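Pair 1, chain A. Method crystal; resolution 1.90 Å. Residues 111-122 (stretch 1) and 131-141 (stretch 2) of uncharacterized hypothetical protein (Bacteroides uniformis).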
# COMPACT_ATOMS: atom_id res chain seq x y z
N VAL A 111 -11.17 3.09 -0.23
CA VAL A 111 -10.45 2.89 1.03
C VAL A 111 -9.90 4.25 1.48
O VAL A 111 -10.07 5.27 0.81
CB VAL A 111 -9.34 1.83 0.88
CG1 VAL A 111 -9.92 0.51 0.35
CG2 VAL A 111 -8.25 2.34 -0.05
N GLN A 112 -9.31 4.24 2.65
CA GLN A 112 -8.76 5.45 3.30
C GLN A 112 -7.27 5.15 3.56
O GLN A 112 -6.92 4.62 4.60
CB GLN A 112 -9.53 5.72 4.57
CG GLN A 112 -10.89 6.33 4.24
CD GLN A 112 -11.85 6.44 5.40
OE1 GLN A 112 -12.10 5.46 6.15
NE2 GLN A 112 -12.42 7.63 5.57
N PRO A 113 -6.41 5.51 2.58
CA PRO A 113 -5.00 5.19 2.74
C PRO A 113 -4.42 5.99 3.91
O PRO A 113 -4.86 7.08 4.16
CB PRO A 113 -4.36 5.68 1.43
CG PRO A 113 -5.31 6.70 0.89
CD PRO A 113 -6.68 6.35 1.40
N PHE A 114 -3.42 5.44 4.58
CA PHE A 114 -2.85 6.12 5.72
C PHE A 114 -2.12 7.40 5.31
O PHE A 114 -2.21 8.41 6.00
CB PHE A 114 -1.85 5.21 6.43
CG PHE A 114 -2.40 3.91 6.91
CD1 PHE A 114 -3.64 3.85 7.51
CD2 PHE A 114 -1.67 2.76 6.81
CE1 PHE A 114 -4.14 2.65 7.98
CE2 PHE A 114 -2.16 1.55 7.28
CZ PHE A 114 -3.40 1.51 7.90
N LEU A 115 -1.40 7.33 4.20
CA LEU A 115 -0.50 8.41 3.70
C LEU A 115 -0.60 8.56 2.19
O LEU A 115 -0.87 7.59 1.48
CB LEU A 115 0.96 8.09 4.07
CG LEU A 115 1.33 7.91 5.57
CD1 LEU A 115 2.79 7.45 5.76
CD2 LEU A 115 1.11 9.21 6.36
N ASN A 116 -0.41 9.78 1.73
CA ASN A 116 -0.17 10.08 0.35
C ASN A 116 1.28 10.47 0.21
O ASN A 116 1.81 11.26 1.01
CB ASN A 116 -1.08 11.21 -0.10
CG ASN A 116 -2.53 10.82 -0.12
OD1 ASN A 116 -2.88 9.69 -0.42
ND2 ASN A 116 -3.39 11.77 0.17
N VAL A 117 1.92 9.93 -0.81
CA VAL A 117 3.36 10.12 -1.00
C VAL A 117 3.62 10.48 -2.44
O VAL A 117 3.20 9.76 -3.34
CB VAL A 117 4.15 8.83 -0.69
CG1 VAL A 117 5.66 9.07 -0.83
CG2 VAL A 117 3.77 8.26 0.69
N GLU A 118 4.31 11.59 -2.68
CA GLU A 118 4.58 12.04 -4.04
C GLU A 118 5.97 12.61 -4.15
O GLU A 118 6.55 13.08 -3.16
CB GLU A 118 3.56 13.11 -4.45
CG GLU A 118 3.64 14.37 -3.57
CD GLU A 118 2.43 15.27 -3.70
OE1 GLU A 118 2.04 15.58 -4.85
OE2 GLU A 118 1.89 15.69 -2.64
N PHE A 119 6.50 12.59 -5.37
CA PHE A 119 7.69 13.39 -5.70
C PHE A 119 7.29 14.83 -5.96
O PHE A 119 6.19 15.08 -6.44
CB PHE A 119 8.39 12.82 -6.92
CG PHE A 119 9.09 11.53 -6.67
CD1 PHE A 119 10.18 11.47 -5.80
CD2 PHE A 119 8.69 10.36 -7.32
CE1 PHE A 119 10.86 10.28 -5.58
CE2 PHE A 119 9.35 9.17 -7.11
CZ PHE A 119 10.44 9.12 -6.24
N VAL A 120 8.16 15.78 -5.64
CA VAL A 120 7.87 17.18 -5.93
C VAL A 120 8.66 17.61 -7.16
O VAL A 120 8.06 18.01 -8.15
CB VAL A 120 8.16 18.09 -4.73
CG1 VAL A 120 7.90 19.55 -5.12
CG2 VAL A 120 7.27 17.68 -3.57
N GLY A 121 9.98 17.50 -7.13
CA GLY A 121 10.77 17.89 -8.31
C GLY A 121 11.00 16.75 -9.29
O GLY A 121 10.44 15.68 -9.16
N ASN A 122 11.85 17.00 -10.28
CA ASN A 122 12.53 15.93 -11.02
C ASN A 122 13.77 15.55 -10.22
O ASN A 122 14.48 16.44 -9.75
CB ASN A 122 12.98 16.40 -12.40
CG ASN A 122 11.83 16.55 -13.36
OD1 ASN A 122 11.06 15.62 -13.56
ND2 ASN A 122 11.72 17.72 -13.97
N LYS A 131 19.07 12.31 -6.19
CA LYS A 131 18.54 13.15 -5.11
C LYS A 131 17.16 13.64 -5.52
O LYS A 131 17.01 14.20 -6.61
CB LYS A 131 19.45 14.34 -4.87
CG LYS A 131 18.94 15.40 -3.90
CD LYS A 131 19.99 16.49 -3.71
CE LYS A 131 19.42 17.72 -3.01
NZ LYS A 131 20.46 18.75 -2.76
N ALA A 132 16.19 13.45 -4.63
CA ALA A 132 14.79 13.74 -4.90
C ALA A 132 14.14 14.49 -3.75
O ALA A 132 14.60 14.39 -2.61
CB ALA A 132 14.03 12.44 -5.16
N GLN A 133 13.06 15.21 -4.06
CA GLN A 133 12.18 15.83 -3.09
C GLN A 133 10.90 15.00 -2.94
O GLN A 133 10.18 14.77 -3.93
CB GLN A 133 11.83 17.26 -3.53
CG GLN A 133 13.04 18.16 -3.73
CD GLN A 133 13.75 18.47 -2.42
OE1 GLN A 133 14.75 17.84 -2.08
NE2 GLN A 133 13.21 19.41 -1.68
N VAL A 134 10.64 14.53 -1.72
CA VAL A 134 9.45 13.70 -1.42
C VAL A 134 8.52 14.47 -0.50
O VAL A 134 8.97 15.10 0.47
CB VAL A 134 9.83 12.36 -0.74
CG1 VAL A 134 8.58 11.56 -0.38
CG2 VAL A 134 10.70 11.51 -1.66
N ARG A 135 7.21 14.42 -0.78
CA ARG A 135 6.24 15.05 0.11
C ARG A 135 5.27 14.00 0.66
O ARG A 135 4.56 13.36 -0.10
CB ARG A 135 5.47 16.16 -0.61
CG ARG A 135 4.54 16.91 0.33
CD ARG A 135 3.42 17.64 -0.40
NE ARG A 135 3.92 18.89 -0.89
CZ ARG A 135 4.00 19.29 -2.16
NH1 ARG A 135 3.58 18.56 -3.19
NH2 ARG A 135 4.51 20.48 -2.40
N VAL A 136 5.26 13.83 1.99
CA VAL A 136 4.32 12.92 2.65
C VAL A 136 3.20 13.69 3.35
O VAL A 136 3.44 14.63 4.13
CB VAL A 136 5.04 12.00 3.66
CG1 VAL A 136 4.05 11.05 4.35
CG2 VAL A 136 6.15 11.22 2.95
N THR A 137 1.97 13.28 3.09
CA THR A 137 0.79 13.85 3.79
C THR A 137 -0.13 12.75 4.28
O THR A 137 -0.08 11.62 3.79
CB THR A 137 -0.01 14.83 2.89
OG1 THR A 137 -0.27 14.20 1.64
CG2 THR A 137 0.75 16.17 2.64
N ARG A 138 -0.99 13.07 5.25
CA ARG A 138 -2.02 12.13 5.70
C ARG A 138 -3.01 11.80 4.59
O ARG A 138 -3.48 12.69 3.91
CB ARG A 138 -2.77 12.72 6.89
CG ARG A 138 -1.94 12.94 8.13
CD ARG A 138 -1.45 11.63 8.73
NE ARG A 138 -0.66 11.86 9.94
CZ ARG A 138 -0.01 10.89 10.58
NH1 ARG A 138 -0.10 9.66 10.17
NH2 ARG A 138 0.72 11.14 11.67
N GLY A 139 -3.32 10.53 4.40
CA GLY A 139 -4.27 10.14 3.36
C GLY A 139 -5.70 10.19 3.89
O GLY A 139 -6.66 10.20 3.11
N VAL A 140 -5.84 10.14 5.22
CA VAL A 140 -7.11 10.17 5.92
C VAL A 140 -6.85 10.97 7.19
O VAL A 140 -5.73 10.92 7.73
CB VAL A 140 -7.57 8.76 6.29
CG1 VAL A 140 -6.53 8.04 7.16
CG2 VAL A 140 -8.92 8.81 6.98
N SER A 141 -7.83 11.73 7.65
CA SER A 141 -7.63 12.56 8.84
C SER A 141 -7.35 11.68 10.06
O SER A 141 -7.92 10.55 10.23
CB SER A 141 -8.83 13.45 9.12
OG SER A 141 -9.90 12.67 9.58
O HOH W 1 -2.26 8.33 8.71
O HOH W 2 -6.51 11.20 0.62
O HOH W 3 -2.58 14.69 0.65
O HOH W 4 1.84 14.08 -0.25

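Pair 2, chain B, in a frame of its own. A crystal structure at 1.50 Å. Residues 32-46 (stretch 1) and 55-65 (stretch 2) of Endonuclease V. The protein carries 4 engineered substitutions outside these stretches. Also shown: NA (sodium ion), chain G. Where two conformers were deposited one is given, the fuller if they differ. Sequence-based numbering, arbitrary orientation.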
# COMPACT_ATOMS: atom_id res chain seq x y z
N PRO B 32 20.05 -7.64 5.12
CA PRO B 32 19.61 -6.81 6.26
C PRO B 32 19.49 -5.33 5.94
O PRO B 32 18.55 -4.67 6.41
CB PRO B 32 20.68 -7.09 7.32
CG PRO B 32 21.17 -8.47 6.99
CD PRO B 32 21.13 -8.57 5.49
N ALA B 33 20.37 -4.78 5.11
CA ALA B 33 20.29 -3.38 4.72
C ALA B 33 19.69 -3.17 3.35
O ALA B 33 19.73 -2.05 2.83
CB ALA B 33 21.68 -2.73 4.80
N PHE B 34 19.09 -4.21 2.77
CA PHE B 34 18.49 -4.13 1.45
C PHE B 34 19.50 -3.72 0.39
O PHE B 34 19.19 -2.94 -0.52
CB PHE B 34 17.24 -3.24 1.42
CG PHE B 34 16.16 -3.68 2.35
CD1 PHE B 34 15.48 -4.87 2.13
CD2 PHE B 34 15.85 -2.93 3.48
CE1 PHE B 34 14.49 -5.29 2.99
CE2 PHE B 34 14.85 -3.35 4.35
CZ PHE B 34 14.17 -4.54 4.10
N SER B 35 20.71 -4.26 0.51
CA SER B 35 21.72 -4.06 -0.52
C SER B 35 21.17 -4.51 -1.86
O SER B 35 20.62 -5.61 -1.99
CB SER B 35 22.97 -4.86 -0.18
OG SER B 35 23.93 -4.73 -1.21
N GLY B 36 21.30 -3.64 -2.86
CA GLY B 36 20.76 -3.90 -4.17
C GLY B 36 19.44 -3.20 -4.43
O GLY B 36 19.02 -3.11 -5.60
N LEU B 37 18.77 -2.70 -3.39
CA LEU B 37 17.56 -1.91 -3.57
C LEU B 37 17.95 -0.47 -3.88
O LEU B 37 18.63 0.17 -3.09
CB LEU B 37 16.69 -1.96 -2.32
CG LEU B 37 15.42 -1.13 -2.38
CD1 LEU B 37 14.49 -1.59 -3.53
CD2 LEU B 37 14.70 -1.20 -1.03
N GLN B 38 17.51 0.03 -5.04
CA GLN B 38 17.86 1.38 -5.47
C GLN B 38 16.68 2.32 -5.60
O GLN B 38 16.86 3.53 -5.47
CB GLN B 38 18.59 1.34 -6.82
CG GLN B 38 19.97 0.73 -6.77
CD GLN B 38 20.97 1.64 -6.08
OE1 GLN B 38 21.03 1.69 -4.85
NE2 GLN B 38 21.74 2.38 -6.87
N ARG B 39 15.49 1.80 -5.91
CA ARG B 39 14.32 2.64 -6.14
C ARG B 39 13.08 2.01 -5.50
O ARG B 39 12.78 0.84 -5.74
CB ARG B 39 14.07 2.83 -7.64
CG ARG B 39 15.18 3.61 -8.33
CD ARG B 39 14.95 3.72 -9.83
NE ARG B 39 14.82 2.41 -10.44
CZ ARG B 39 15.84 1.63 -10.78
NH1 ARG B 39 15.61 0.45 -11.33
NH2 ARG B 39 17.09 2.02 -10.57
N VAL B 40 12.38 2.81 -4.71
CA VAL B 40 11.15 2.40 -4.03
C VAL B 40 10.04 3.32 -4.50
O VAL B 40 10.20 4.54 -4.49
CB VAL B 40 11.31 2.48 -2.50
CG1 VAL B 40 10.02 2.09 -1.81
CG2 VAL B 40 12.46 1.61 -2.01
N GLY B 41 8.92 2.73 -4.90
CA GLY B 41 7.80 3.51 -5.38
C GLY B 41 6.74 3.66 -4.31
O GLY B 41 6.66 2.88 -3.35
N GLY B 42 5.94 4.71 -4.46
CA GLY B 42 4.78 4.93 -3.61
C GLY B 42 3.61 5.32 -4.48
O GLY B 42 3.77 5.99 -5.51
N VAL B 43 2.43 4.88 -4.08
CA VAL B 43 1.21 5.16 -4.85
C VAL B 43 0.13 5.68 -3.91
O VAL B 43 0.06 5.31 -2.74
CB VAL B 43 0.66 3.98 -5.68
CG1 VAL B 43 1.57 3.66 -6.85
CG2 VAL B 43 0.42 2.75 -4.79
N ASP B 44 -0.75 6.53 -4.47
CA ASP B 44 -1.85 7.11 -3.71
C ASP B 44 -3.01 7.34 -4.65
O ASP B 44 -2.80 7.72 -5.81
CB ASP B 44 -1.49 8.49 -3.15
CG ASP B 44 -2.69 9.17 -2.51
OD1 ASP B 44 -3.15 8.74 -1.43
OD2 ASP B 44 -3.22 10.13 -3.11
N VAL B 45 -4.22 7.14 -4.14
CA VAL B 45 -5.43 7.69 -4.72
C VAL B 45 -6.13 8.49 -3.64
O VAL B 45 -6.34 7.99 -2.53
CB VAL B 45 -6.37 6.61 -5.27
CG1 VAL B 45 -7.65 7.25 -5.84
CG2 VAL B 45 -5.66 5.83 -6.35
N SER B 46 -6.50 9.73 -3.96
CA SER B 46 -7.16 10.62 -3.01
C SER B 46 -8.37 11.23 -3.67
O SER B 46 -8.26 11.81 -4.75
CB SER B 46 -6.22 11.75 -2.59
OG SER B 46 -5.16 11.24 -1.80
N ALA B 55 -11.06 12.06 -8.35
CA ALA B 55 -9.95 11.76 -7.47
C ALA B 55 -8.66 12.08 -8.20
O ALA B 55 -8.66 12.41 -9.40
CB ALA B 55 -9.98 10.28 -7.06
N CYS B 56 -7.55 12.00 -7.48
CA CYS B 56 -6.23 12.08 -8.08
C CYS B 56 -5.47 10.80 -7.78
O CYS B 56 -5.50 10.31 -6.64
CB CYS B 56 -5.45 13.28 -7.53
SG CYS B 56 -3.87 13.52 -8.32
N ALA B 57 -4.82 10.25 -8.80
CA ALA B 57 -3.95 9.08 -8.65
C ALA B 57 -2.52 9.54 -8.85
O ALA B 57 -2.23 10.29 -9.79
CB ALA B 57 -4.31 8.00 -9.67
N SER B 58 -1.61 9.11 -7.95
CA SER B 58 -0.23 9.54 -8.02
C SER B 58 0.72 8.36 -7.89
O SER B 58 0.46 7.41 -7.14
CB SER B 58 0.11 10.54 -6.91
OG SER B 58 -0.68 11.73 -7.07
N LEU B 59 1.83 8.44 -8.62
CA LEU B 59 2.94 7.50 -8.50
C LEU B 59 4.22 8.29 -8.31
O LEU B 59 4.49 9.22 -9.08
CB LEU B 59 3.03 6.64 -9.77
CG LEU B 59 4.33 5.85 -9.98
CD1 LEU B 59 4.45 4.76 -8.92
CD2 LEU B 59 4.34 5.24 -11.37
N VAL B 60 4.99 7.93 -7.28
CA VAL B 60 6.30 8.53 -7.06
C VAL B 60 7.33 7.42 -6.99
O VAL B 60 7.01 6.28 -6.63
CB VAL B 60 6.36 9.42 -5.80
CG1 VAL B 60 5.36 10.57 -5.90
CG2 VAL B 60 6.15 8.57 -4.52
N VAL B 61 8.55 7.73 -7.39
CA VAL B 61 9.68 6.83 -7.18
C VAL B 61 10.74 7.59 -6.42
O VAL B 61 11.06 8.74 -6.76
CB VAL B 61 10.24 6.29 -8.50
CG1 VAL B 61 11.38 5.30 -8.23
CG2 VAL B 61 9.12 5.64 -9.33
N LEU B 62 11.28 6.97 -5.37
CA LEU B 62 12.33 7.56 -4.56
C LEU B 62 13.59 6.71 -4.63
O LEU B 62 13.53 5.48 -4.75
CB LEU B 62 11.91 7.66 -3.08
CG LEU B 62 10.96 8.79 -2.66
CD1 LEU B 62 9.61 8.73 -3.36
CD2 LEU B 62 10.78 8.76 -1.14
N SER B 63 14.74 7.37 -4.56
CA SER B 63 15.98 6.63 -4.41
C SER B 63 16.02 5.97 -3.04
O SER B 63 15.36 6.40 -2.10
CB SER B 63 17.15 7.59 -4.57
OG SER B 63 17.09 8.64 -3.61
N PHE B 64 16.79 4.89 -2.95
CA PHE B 64 16.95 4.21 -1.68
C PHE B 64 18.43 3.93 -1.47
O PHE B 64 19.09 3.43 -2.39
CB PHE B 64 16.19 2.87 -1.68
CG PHE B 64 16.23 2.18 -0.35
CD1 PHE B 64 17.26 1.30 -0.04
CD2 PHE B 64 15.27 2.44 0.60
CE1 PHE B 64 17.31 0.68 1.20
CE2 PHE B 64 15.32 1.82 1.86
CZ PHE B 64 16.34 0.93 2.14
N PRO B 65 18.98 4.19 -0.27
CA PRO B 65 18.28 4.60 0.95
C PRO B 65 18.11 6.10 1.15
O PRO B 65 17.62 6.53 2.21
CB PRO B 65 19.20 4.05 2.05
CG PRO B 65 20.55 4.17 1.44
CD PRO B 65 20.37 3.81 -0.00
NA NA G . 20.61 1.18 -2.57
O HOH W 5 20.38 -0.27 -0.53
O HOH W 6 22.25 -1.07 -2.71
O HOH W 7 22.60 2.81 -2.49

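Both pairs are two antiparallel strands hydrogen-bonded edge to edge. The strand axes approach to 4.5 Å in each, with N-to-C directions 162° apart in pair 1 and 154° in pair 2, and 14 central residues superpose with an RMSD of 0.7 Å. The central rungs match, from L115(A) with R138(A), equivalent to R39(B) with S63(B), to F119(A) with V134(A), equivalent to V43(B) with L59(B); pair 2's ladder then runs further. In pair 1, N116(A) N donates to T137(A) O (2.8 Å) and T137(A) N returns a bond to N116(A) O (2.9 Å). At the matching positions of pair 2, V40(B) N reaches L62(B) O (2.9 Å) and L62(B) N reaches V40(B) O (2.8 Å). The next hydrogen-bonded pair, E118(A) with R135(A), corresponds to G42(B) with V60(B).

Alternation along the strands then gives each face its own character. V117(A), F119(A), V134(A) and V136(A) share one face of pair 1, where branched and aromatic side chains pack against one another: V117(A) CG1 lies 3.9 Å from V134(A) CG1, and F119(A) CE1 lies 4.1 Å from V134(A) CG2. Pair 2 keeps this face apolar at the equivalents V43(B), L59(B) and V61(B), but G41(B) replaces V117(A). The longer L59(B) extends its CD1 to 3.7 Å from V43(B) CG1, and R39(B), matching L115(A), uses the aliphatic base of its side chain, with CB 3.7 Å from V61(B) CG1. L115(A) instead brings CD2 to 4.0 Å from V136(A) CG1.

The other face differs more. In pair 1 it is polar and partly exposed, which suits N116(A), E118(A), R135(A) and T137(A). R135(A) is long enough to span the rung to E118(A); R135(A) NH1 lies 3.4 Å from E118(A) OE2 in a salt bridge whose hydrogen bond is weak. V120(A) CG2 covers one face of the guanidinium, so the arginine combines charge pairing with apolar packing. Water 3 accepts from N116(A) ND2 at 3.1 Å and lies 2.6 Å from T137(A) OG1, linking two polar side chains that do not bond directly. In pair 2 the same four positions are V40(B), G42(B), V60(B) and L62(B), all buried and with no charge to satisfy. At G42(B) a CB would sit a tight 3.4 Å from V60(B) CG2, so the absence of a side chain leaves room for the valine.

The sharpest contrast is at G139(A) and F64(B), whose CA atoms fall 1.2 Å apart. G139(A) N donates to F114(A) O (2.9 Å), as F64(B) N does to Q38(B) O (2.9 Å). In pair 1 a CB here would clash with P113(A) O at 2.3 Å, so glycine fits the close approach. In pair 2 the CA-to-CB bond of F64(B) points toward the other stretch, and its ring packs against it: L37(B), matching P113(A), sets CD2 over its face, 3.7 Å from the F64(B) ring centroid. A sodium ion fastens this end, bound by L37(B) O (2.3 Å), Q38(B) OE1 (2.4 Å) and F64(B) O (2.7 Å). In pair 1, water 1 instead joins the stretches, donating to F114(A) O at 2.7 Å and accepting from R138(A) NH1 at 2.9 Å.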